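Local atomic coordinates of natterin-like protein (Lethenteron camtschaticum, PDB entry 6IUL), a protein that acts as a lamprey cytotoxin of the immune system, probably recognising cell-surface glycans through a jacalin-like lectin module and forming membrane pores through an aerolysin-like module. Residues Val45-Thr50 and Leu125-Arg130; Lys76-Trp81 and Phe140-Ala145; Ile162-Gln167 and Pro219-Val224. All coordinates share one frame; numbering follows the deposited sequence.

Interaction 1: residues Val45-Thr50 and Leu125-Arg130; sequences VQVWLT and LGVQGR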
loop_
_atom_site.group_PDB
_atom_site.type_symbol
_atom_site.label_atom_id
_atom_site.label_comp_id
_atom_site.label_asym_id
_atom_site.label_seq_id
_atom_site.Cartn_x
_atom_site.Cartn_y
_atom_site.Cartn_z
ATOM N N VAL A 45 -3.839 -6.216 -40.998
ATOM C CA VAL A 45 -3.627 -6.127 -39.572
ATOM C C VAL A 45 -4.852 -5.478 -38.937
ATOM O O VAL A 45 -5.389 -4.520 -39.469
ATOM C CB VAL A 45 -2.366 -5.269 -39.342
ATOM C CG1 VAL A 45 -2.347 -4.662 -37.998
ATOM C CG2 VAL A 45 -1.116 -6.095 -39.518
ATOM N N GLN A 46 -5.286 -6.000 -37.814
ATOM C CA GLN A 46 -6.234 -5.316 -36.966
ATOM C C GLN A 46 -5.590 -5.050 -35.571
ATOM O O GLN A 46 -4.951 -5.920 -34.981
ATOM C CB GLN A 46 -7.483 -6.149 -36.865
ATOM C CG GLN A 46 -8.587 -5.639 -35.958
ATOM C CD GLN A 46 -9.928 -6.308 -36.202
ATOM O OE1 GLN A 46 -10.169 -7.448 -35.840
ATOM N NE2 GLN A 46 -10.809 -5.555 -36.795
ATOM N N VAL A 47 -5.775 -3.853 -35.053
ATOM C CA VAL A 47 -5.097 -3.397 -33.867
ATOM C C VAL A 47 -6.112 -2.810 -32.899
ATOM O O VAL A 47 -6.998 -2.004 -33.288
ATOM C CB VAL A 47 -4.108 -2.265 -34.239
ATOM C CG1 VAL A 47 -3.388 -1.726 -33.010
ATOM C CG2 VAL A 47 -3.105 -2.715 -35.300
ATOM N N TRP A 48 -5.956 -3.192 -31.631
ATOM C CA TRP A 48 -6.788 -2.671 -30.533
ATOM C C TRP A 48 -5.907 -1.911 -29.515
ATOM O O TRP A 48 -4.817 -2.402 -29.132
ATOM C CB TRP A 48 -7.434 -3.810 -29.760
ATOM C CG TRP A 48 -8.470 -4.626 -30.467
ATOM C CD1 TRP A 48 -9.815 -4.587 -30.238
ATOM C CD2 TRP A 48 -8.252 -5.677 -31.425
ATOM N NE1 TRP A 48 -10.447 -5.540 -31.004
ATOM C CE2 TRP A 48 -9.517 -6.225 -31.741
ATOM C CE3 TRP A 48 -7.120 -6.213 -32.027
ATOM C CZ2 TRP A 48 -9.684 -7.282 -32.682
ATOM C CZ3 TRP A 48 -7.251 -7.247 -32.922
ATOM C CH2 TRP A 48 -8.539 -7.790 -33.253
ATOM N N LEU A 49 -6.360 -0.741 -29.090
ATOM C CA LEU A 49 -5.684 0.019 -28.048
ATOM C C LEU A 49 -6.409 -0.118 -26.722
ATOM O O LEU A 49 -7.550 -0.536 -26.678
ATOM C CB LEU A 49 -5.558 1.467 -28.433
ATOM C CG LEU A 49 -4.872 1.730 -29.764
ATOM C CD1 LEU A 49 -4.777 3.225 -30.052
ATOM C CD2 LEU A 49 -3.495 1.086 -29.795
ATOM N N THR A 50 -5.730 0.213 -25.629
ATOM C CA THR A 50 -6.273 0.006 -24.289
ATOM C C THR A 50 -7.453 0.945 -23.960
ATOM O O THR A 50 -8.112 0.704 -22.962
ATOM C CB THR A 50 -5.216 0.205 -23.213
ATOM O OG1 THR A 50 -4.583 1.474 -23.415
ATOM C CG2 THR A 50 -4.194 -0.916 -23.238
ATOM N N LEU A 125 2.416 2.372 -28.927
ATOM C CA LEU A 125 1.262 3.261 -29.038
ATOM C C LEU A 125 0.399 2.967 -30.255
ATOM O O LEU A 125 -0.670 3.573 -30.410
ATOM C CB LEU A 125 1.701 4.719 -29.126
ATOM C CG LEU A 125 2.317 5.370 -27.880
ATOM C CD1 LEU A 125 2.963 6.683 -28.245
ATOM C CD2 LEU A 125 1.272 5.526 -26.793
ATOM N N GLY A 126 0.818 2.061 -31.128
ATOM C CA GLY A 126 0.028 1.731 -32.313
ATOM C C GLY A 126 0.942 1.444 -33.510
ATOM O O GLY A 126 2.126 1.050 -33.350
ATOM N N VAL A 127 0.420 1.671 -34.718
ATOM C CA VAL A 127 1.149 1.372 -35.962
ATOM C C VAL A 127 1.037 2.473 -36.984
ATOM O O VAL A 127 0.159 3.298 -36.905
ATOM C CB VAL A 127 0.631 0.096 -36.632
ATOM C CG1 VAL A 127 0.856 -1.103 -35.724
ATOM C CG2 VAL A 127 -0.853 0.245 -36.986
ATOM N N GLN A 128 1.939 2.462 -37.952
ATOM C CA GLN A 128 1.914 3.451 -38.998
ATOM C C GLN A 128 2.565 2.856 -40.206
ATOM O O GLN A 128 3.570 2.132 -40.099
ATOM C CB GLN A 128 2.685 4.718 -38.572
ATOM C CG GLN A 128 2.626 5.881 -39.571
ATOM C CD GLN A 128 3.030 7.225 -38.928
ATOM O OE1 GLN A 128 2.523 7.588 -37.873
ATOM N NE2 GLN A 128 3.960 7.932 -39.564
ATOM N N GLY A 129 2.021 3.144 -41.379
ATOM C CA GLY A 129 2.598 2.627 -42.591
ATOM C C GLY A 129 1.805 2.952 -43.841
ATOM O O GLY A 129 1.187 4.019 -43.934
ATOM N N ARG A 130 1.863 2.046 -44.820
ATOM C CA ARG A 130 1.090 2.211 -46.049
ATOM C C ARG A 130 0.466 0.881 -46.444
ATOM O O ARG A 130 1.112 -0.167 -46.368
ATOM C CB ARG A 130 1.960 2.732 -47.196
ATOM C CG ARG A 130 2.441 4.151 -47.052
ATOM C CD ARG A 130 3.366 4.535 -48.202
ATOM N NE ARG A 130 3.671 5.967 -48.140
ATOM C CZ ARG A 130 2.783 6.938 -48.433
ATOM N NH1 ARG A 130 3.148 8.223 -48.350
ATOM N NH2 ARG A 130 1.520 6.649 -48.834
#
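Leu49 and Val47 of strand 42-49 point toward Leu125, Gly126 and Val127 of strand 124-131. Starting from the backbone of Leu49, CB aims toward the other strand but stops short of it. CG stands anti to the carbonyl carbon (chi1 -55°), and both methyls converge on the carbonyl oxygen of Leu125, CD2 from above the peptide plane. Leu49 CD2 comes down at 3.8 Å from Leu125 O, and Leu49 CD1 meets the same oxygen at 4.1 Å. Leu49 CD2 also lies 4.4 Å from Gly126 CA; at the backbone angles of this residue a side chain would press against the carbonyl O of Leu125, which by itself calls for glycine. Two residues back along strand 42-49, Val47 meets Val127 tip to tip, with CG2 of Val47 and CG2 of Val127 4.1 Å apart.

The strand axes run nearly antiparallel, at 154°, but 8.0 Å apart: too far for backbone pairing and right for two sheets facing each other across a core. This is the packing of one sheet of the jacalin-like beta-prism against another. Phe21 lies against both Val47 and Leu49, while Val127 also touches Phe57 and Met138. All five residues that meet here are buried, and what holds the strands together is dispersion and the exclusion of water, with shape rather than polar bonding setting the fit.

Interaction 2: residues Lys76-Trp81 and Phe140-Ala145; sequences KSLSLW and FIFINA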
loop_
_atom_site.group_PDB
_atom_site.type_symbol
_atom_site.label_atom_id
_atom_site.label_comp_id
_atom_site.label_asym_id
_atom_site.label_seq_id
_atom_site.Cartn_x
_atom_site.Cartn_y
_atom_site.Cartn_z
ATOM N N LYS A 76 9.986 -6.754 -25.706
ATOM C CA LYS A 76 11.415 -6.785 -25.484
ATOM C C LYS A 76 12.211 -6.674 -26.788
ATOM O O LYS A 76 13.318 -6.107 -26.853
ATOM C CB LYS A 76 11.748 -8.080 -24.718
ATOM C CG LYS A 76 13.189 -8.509 -24.736
ATOM C CD LYS A 76 13.365 -9.705 -23.792
ATOM C CE LYS A 76 12.777 -10.959 -24.393
ATOM N NZ LYS A 76 13.215 -12.146 -23.644
ATOM N N SER A 77 11.673 -7.251 -27.841
ATOM C CA SER A 77 12.336 -7.200 -29.158
ATOM C C SER A 77 11.289 -7.335 -30.249
ATOM O O SER A 77 10.258 -7.934 -30.058
ATOM C CB SER A 77 13.393 -8.304 -29.287
ATOM O OG SER A 77 12.797 -9.585 -29.263
ATOM N N LEU A 78 11.576 -6.748 -31.386
ATOM C CA LEU A 78 10.725 -6.783 -32.550
ATOM C C LEU A 78 11.586 -6.862 -33.802
ATOM O O LEU A 78 12.561 -6.154 -33.913
ATOM C CB LEU A 78 9.904 -5.509 -32.606
ATOM C CG LEU A 78 9.109 -5.281 -33.922
ATOM C CD1 LEU A 78 7.866 -6.115 -33.906
ATOM C CD2 LEU A 78 8.717 -3.827 -34.081
ATOM N N SER A 79 11.201 -7.703 -34.739
ATOM C CA SER A 79 11.811 -7.753 -36.052
ATOM C C SER A 79 10.762 -7.678 -37.123
ATOM O O SER A 79 9.686 -8.233 -36.992
ATOM C CB SER A 79 12.565 -9.066 -36.220
ATOM O OG SER A 79 13.729 -9.032 -35.421
ATOM N N LEU A 80 11.085 -6.970 -38.184
ATOM C CA LEU A 80 10.272 -6.914 -39.352
ATOM C C LEU A 80 11.092 -7.377 -40.563
ATOM O O LEU A 80 12.321 -7.191 -40.613
ATOM C CB LEU A 80 9.790 -5.497 -39.567
ATOM C CG LEU A 80 8.956 -4.903 -38.425
ATOM C CD1 LEU A 80 8.691 -3.439 -38.710
ATOM C CD2 LEU A 80 7.646 -5.642 -38.255
ATOM N N TRP A 81 10.400 -8.007 -41.524
ATOM C CA TRP A 81 10.984 -8.468 -42.787
ATOM C C TRP A 81 10.165 -7.948 -43.953
ATOM O O TRP A 81 8.920 -7.847 -43.897
ATOM C CB TRP A 81 10.935 -9.973 -42.880
ATOM C CG TRP A 81 11.889 -10.743 -42.083
ATOM C CD1 TRP A 81 13.011 -11.338 -42.517
ATOM C CD2 TRP A 81 11.743 -11.111 -40.700
ATOM N NE1 TRP A 81 13.619 -12.033 -41.468
ATOM C CE2 TRP A 81 12.846 -11.916 -40.358
ATOM C CE3 TRP A 81 10.800 -10.807 -39.719
ATOM C CZ2 TRP A 81 13.045 -12.412 -39.096
ATOM C CZ3 TRP A 81 10.975 -11.304 -38.477
ATOM C CH2 TRP A 81 12.108 -12.123 -38.165
ATOM N N PHE A 140 5.910 -0.148 -35.997
ATOM C CA PHE A 140 5.248 0.025 -34.690
ATOM C C PHE A 140 5.749 1.297 -34.004
ATOM O O PHE A 140 6.958 1.554 -33.943
ATOM C CB PHE A 140 5.508 -1.191 -33.811
ATOM C CG PHE A 140 4.799 -2.454 -34.282
ATOM C CD1 PHE A 140 5.281 -3.179 -35.343
ATOM C CD2 PHE A 140 3.682 -2.929 -33.635
ATOM C CE1 PHE A 140 4.654 -4.330 -35.791
ATOM C CE2 PHE A 140 3.032 -4.086 -34.074
ATOM C CZ PHE A 140 3.518 -4.787 -35.147
ATOM N N ILE A 141 4.814 2.099 -33.526
ATOM C CA ILE A 141 5.124 3.316 -32.804
ATOM C C ILE A 141 5.420 2.981 -31.356
ATOM O O ILE A 141 4.559 2.494 -30.665
ATOM C CB ILE A 141 3.955 4.308 -32.814
ATOM C CG1 ILE A 141 3.604 4.674 -34.249
ATOM C CG2 ILE A 141 4.343 5.616 -32.126
ATOM C CD1 ILE A 141 2.288 5.401 -34.399
ATOM N N PHE A 142 6.637 3.254 -30.900
ATOM C CA PHE A 142 7.017 3.017 -29.521
ATOM C C PHE A 142 7.326 4.319 -28.802
ATOM O O PHE A 142 7.947 5.219 -29.378
ATOM C CB PHE A 142 8.280 2.142 -29.434
ATOM C CG PHE A 142 8.065 0.732 -29.820
ATOM C CD1 PHE A 142 7.433 -0.143 -28.947
ATOM C CD2 PHE A 142 8.505 0.252 -31.067
ATOM C CE1 PHE A 142 7.200 -1.466 -29.298
ATOM C CE2 PHE A 142 8.285 -1.072 -31.416
ATOM C CZ PHE A 142 7.600 -1.924 -30.535
ATOM N N ILE A 143 6.972 4.382 -27.523
ATOM C CA ILE A 143 7.509 5.414 -26.638
ATOM C C ILE A 143 8.973 5.102 -26.394
ATOM O O ILE A 143 9.351 3.958 -26.102
ATOM C CB ILE A 143 6.780 5.449 -25.255
ATOM C CG1 ILE A 143 5.304 5.691 -25.467
ATOM C CG2 ILE A 143 7.361 6.566 -24.384
ATOM C CD1 ILE A 143 4.488 5.644 -24.187
ATOM N N ASN A 144 9.806 6.125 -26.499
ATOM C CA ASN A 144 11.230 5.939 -26.222
ATOM C C ASN A 144 11.425 5.605 -24.740
ATOM O O ASN A 144 10.497 5.733 -23.944
ATOM C CB ASN A 144 12.006 7.187 -26.628
ATOM C CG ASN A 144 12.389 7.181 -28.083
ATOM O OD1 ASN A 144 12.946 6.197 -28.542
ATOM N ND2 ASN A 144 12.208 8.327 -28.785
ATOM N N ALA A 145 12.626 5.154 -24.375
ATOM C CA ALA A 145 12.896 4.714 -23.047
ATOM C C ALA A 145 12.446 5.800 -22.023
ATOM O O ALA A 145 12.731 6.991 -22.213
ATOM C CB ALA A 145 14.348 4.412 -22.859
#
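The rings of Phe140 and Phe142 both meet Leu78. Leu78 CD2 lies in the plane of the Phe142 ring, at its edge, 3.9 Å from Phe142 CE2. The same methyl comes in obliquely at the other ring, with Leu78 CD2 3.7 Å from Phe140 CD1. The second methyl, Leu78 CD1, stands 4.1 Å from Phe140 CE1. The other leucine, Leu80, takes the rim of Phe140: Leu80 CD2 is near the ring plane, 4.1 Å from Phe140 CE1. One methyl of Leu78 is therefore shared between two aromatic rings, and Phe140 is shared between two leucines.

In Leu78, CG is anti to the backbone N (chi1 170°), which carries CD1 to Phe140 and CD2 to both phenylalanines. The side chains of Leu78 and Phe140 cross at about a right angle.

The strands run antiparallel at 155°, with axes 10.8 Å apart, a spacing filled by side chains. Leu78 and Leu80 belong to the sheet of strands 75-82, 89-96, 101-105 and 114-117, and both also touch Ile117. A classic beta bulge, with Lys76 and Ser77 both facing Ile95, interrupts strand 75-82. On the other side, strand 135-155 lies beside strand 6-12, whose Ile11 touches Leu80 and whose Thr7 touches Phe142.

Interaction 3: residues Ile162-Gln167 and Pro219-Val224; sequences ILPNVQ and PEVMEV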
loop_
_atom_site.group_PDB
_atom_site.type_symbol
_atom_site.label_atom_id
_atom_site.label_comp_id
_atom_site.label_asym_id
_atom_site.label_seq_id
_atom_site.Cartn_x
_atom_site.Cartn_y
_atom_site.Cartn_z
ATOM N N ILE A 162 -19.317 21.653 -3.046
ATOM C CA ILE A 162 -19.917 20.618 -2.241
ATOM C C ILE A 162 -19.392 20.670 -0.800
ATOM O O ILE A 162 -18.208 20.948 -0.548
ATOM C CB ILE A 162 -19.830 19.246 -2.901
ATOM C CG1 ILE A 162 -18.611 18.503 -2.466
ATOM C CG2 ILE A 162 -19.840 19.334 -4.432
ATOM C CD1 ILE A 162 -18.847 17.004 -2.511
ATOM N N LEU A 163 -20.309 20.463 0.139
ATOM C CA LEU A 163 -19.935 20.514 1.546
ATOM C C LEU A 163 -19.532 19.143 2.052
ATOM O O LEU A 163 -20.189 18.151 1.711
ATOM C CB LEU A 163 -21.039 21.116 2.417
ATOM C CG LEU A 163 -21.085 22.662 2.396
ATOM C CD1 LEU A 163 -21.966 23.105 3.571
ATOM C CD2 LEU A 163 -19.729 23.415 2.425
ATOM N N PRO A 164 -18.461 19.095 2.873
ATOM C CA PRO A 164 -18.027 17.836 3.451
ATOM C C PRO A 164 -19.111 17.252 4.346
ATOM O O PRO A 164 -19.857 17.994 4.989
ATOM C CB PRO A 164 -16.800 18.213 4.276
ATOM C CG PRO A 164 -16.354 19.515 3.760
ATOM C CD PRO A 164 -17.581 20.208 3.261
ATOM N N ASN A 165 -19.230 15.937 4.365
ATOM C CA ASN A 165 -20.132 15.300 5.306
ATOM C C ASN A 165 -19.291 14.708 6.464
ATOM O O ASN A 165 -18.864 13.535 6.412
ATOM C CB ASN A 165 -20.945 14.208 4.624
ATOM C CG ASN A 165 -21.869 13.508 5.587
ATOM O OD1 ASN A 165 -22.210 14.063 6.634
ATOM N ND2 ASN A 165 -22.262 12.291 5.264
ATOM N N VAL A 166 -19.057 15.508 7.497
ATOM C CA VAL A 166 -18.224 15.072 8.629
ATOM C C VAL A 166 -19.021 14.352 9.703
ATOM O O VAL A 166 -19.843 14.950 10.335
ATOM C CB VAL A 166 -17.517 16.276 9.246
ATOM C CG1 VAL A 166 -16.630 15.833 10.382
ATOM C CG2 VAL A 166 -16.686 16.995 8.193
ATOM N N GLN A 167 -18.794 13.058 9.874
ATOM C CA GLN A 167 -19.479 12.237 10.870
ATOM C C GLN A 167 -18.594 12.118 12.131
ATOM O O GLN A 167 -17.411 11.726 12.047
ATOM C CB GLN A 167 -19.787 10.803 10.366
ATOM C CG GLN A 167 -20.796 10.612 9.204
ATOM C CD GLN A 167 -22.198 11.250 9.389
ATOM O OE1 GLN A 167 -23.082 11.017 8.576
ATOM N NE2 GLN A 167 -22.380 12.091 10.402
ATOM N N PRO A 219 -6.801 16.179 -0.685
ATOM C CA PRO A 219 -8.015 16.841 -0.210
ATOM C C PRO A 219 -8.260 16.561 1.277
ATOM O O PRO A 219 -8.195 15.407 1.735
ATOM C CB PRO A 219 -9.124 16.227 -1.071
ATOM C CG PRO A 219 -8.413 15.809 -2.309
ATOM C CD PRO A 219 -7.060 15.348 -1.864
ATOM N N GLU A 220 -8.522 17.633 2.011
ATOM C CA GLU A 220 -8.695 17.563 3.456
ATOM C C GLU A 220 -9.916 18.395 3.808
ATOM O O GLU A 220 -10.398 19.224 3.025
ATOM C CB GLU A 220 -7.445 18.117 4.187
ATOM C CG GLU A 220 -6.191 17.265 4.057
ATOM C CD GLU A 220 -4.941 17.923 4.627
ATOM O OE1 GLU A 220 -5.011 19.097 5.088
ATOM O OE2 GLU A 220 -3.880 17.255 4.599
ATOM N N VAL A 221 -10.360 18.228 5.041
ATOM C CA VAL A 221 -11.442 19.005 5.582
ATOM C C VAL A 221 -10.877 20.115 6.467
ATOM O O VAL A 221 -9.870 19.940 7.117
ATOM C CB VAL A 221 -12.386 18.080 6.342
ATOM C CG1 VAL A 221 -13.203 18.833 7.371
ATOM C CG2 VAL A 221 -13.291 17.349 5.362
ATOM N N MET A 222 -11.536 21.266 6.465
ATOM C CA MET A 222 -11.065 22.457 7.159
ATOM C C MET A 222 -12.217 23.099 7.941
ATOM O O MET A 222 -13.334 23.256 7.428
ATOM C CB MET A 222 -10.527 23.439 6.112
ATOM C CG MET A 222 -10.193 24.835 6.599
ATOM S SD MET A 222 -9.763 25.886 5.192
ATOM C CE MET A 222 -7.973 25.730 5.239
ATOM N N GLU A 223 -11.903 23.531 9.157
ATOM C CA GLU A 223 -12.872 24.167 10.072
ATOM C C GLU A 223 -13.113 25.613 9.640
ATOM O O GLU A 223 -12.208 26.434 9.644
ATOM C CB GLU A 223 -12.408 24.127 11.546
ATOM C CG GLU A 223 -11.382 23.033 11.893
ATOM C CD GLU A 223 -9.943 23.431 11.543
ATOM O OE1 GLU A 223 -9.540 24.515 12.000
ATOM O OE2 GLU A 223 -9.239 22.702 10.784
ATOM N N VAL A 224 -14.331 25.873 9.198
ATOM C CA VAL A 224 -14.851 27.222 9.079
ATOM C C VAL A 224 -15.900 27.295 10.187
ATOM O O VAL A 224 -16.133 26.300 10.858
ATOM C CB VAL A 224 -15.433 27.498 7.666
ATOM C CG1 VAL A 224 -14.313 27.459 6.637
ATOM C CG2 VAL A 224 -16.562 26.529 7.304
#
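Val221 carries this contact, with one methyl for each of two partners on the segment Ile162-Gln167. Val221 CG2 fits against the ring of Pro164, 3.8 Å from Pro164 CB and 4.1 Å from Pro164 CG. Val221 CG1 goes to Val166 instead, approaching Val166 CG2 to 4.0 Å. The fork works because CG1 of Val221 lies anti to the backbone N (chi1 157°) and CG2 anti to the carbonyl carbon, so the two branches part toward successive inward-pointing residues of the facing chain. Asn165, between them, starts its side chain away from Val221. The backbones stay well separated, with CA of Pro164 and CA of Val221 7.0 Å apart.

Both segments belong to the ETX/MTX2 part of the chain, the elongated, strand-rich module of aerolysin-like toxins. Here segment Ile162-Gln167 leads into strand 166-178, which pairs with strand 260-285, while Val221 is near the end of strand 212-223, which pairs with strand 228-238. Phe228 touches both Val166 and Val221, and Ala271 and Thr303 add to the packing on Val221.

The contact as a whole is small, burying 104 Å² between the segments, and its three touching residues are all partly exposed. Around this tight patch, Leu163, Asn165, Met222 and Glu223 are exposed, and the side chain of Met222, like that of Asn165, starts out away from the facing segment.

Interactions 1 and 2 are neighbours in the jacalin-like head, with centres 12 Å apart. Strands 124-131 and 135-155 pair side by side, Leu125 and Gly126 probably hydrogen-bonding to Ile141, so one sheet of the prism packs on a second sheet through interaction 1 and on a third through interaction 2. Their segments alternate along the chain. Interaction 3 follows both in sequence and lies about 46 Å and 49 Å, centre to centre, from interactions 1 and 2, across the middle of the molecule in the toxin module. Strand 135-155 spans the gap: it belongs to the head and also pairs in parallel with strand 212-223, physically joining the lectin and probable pore-forming parts.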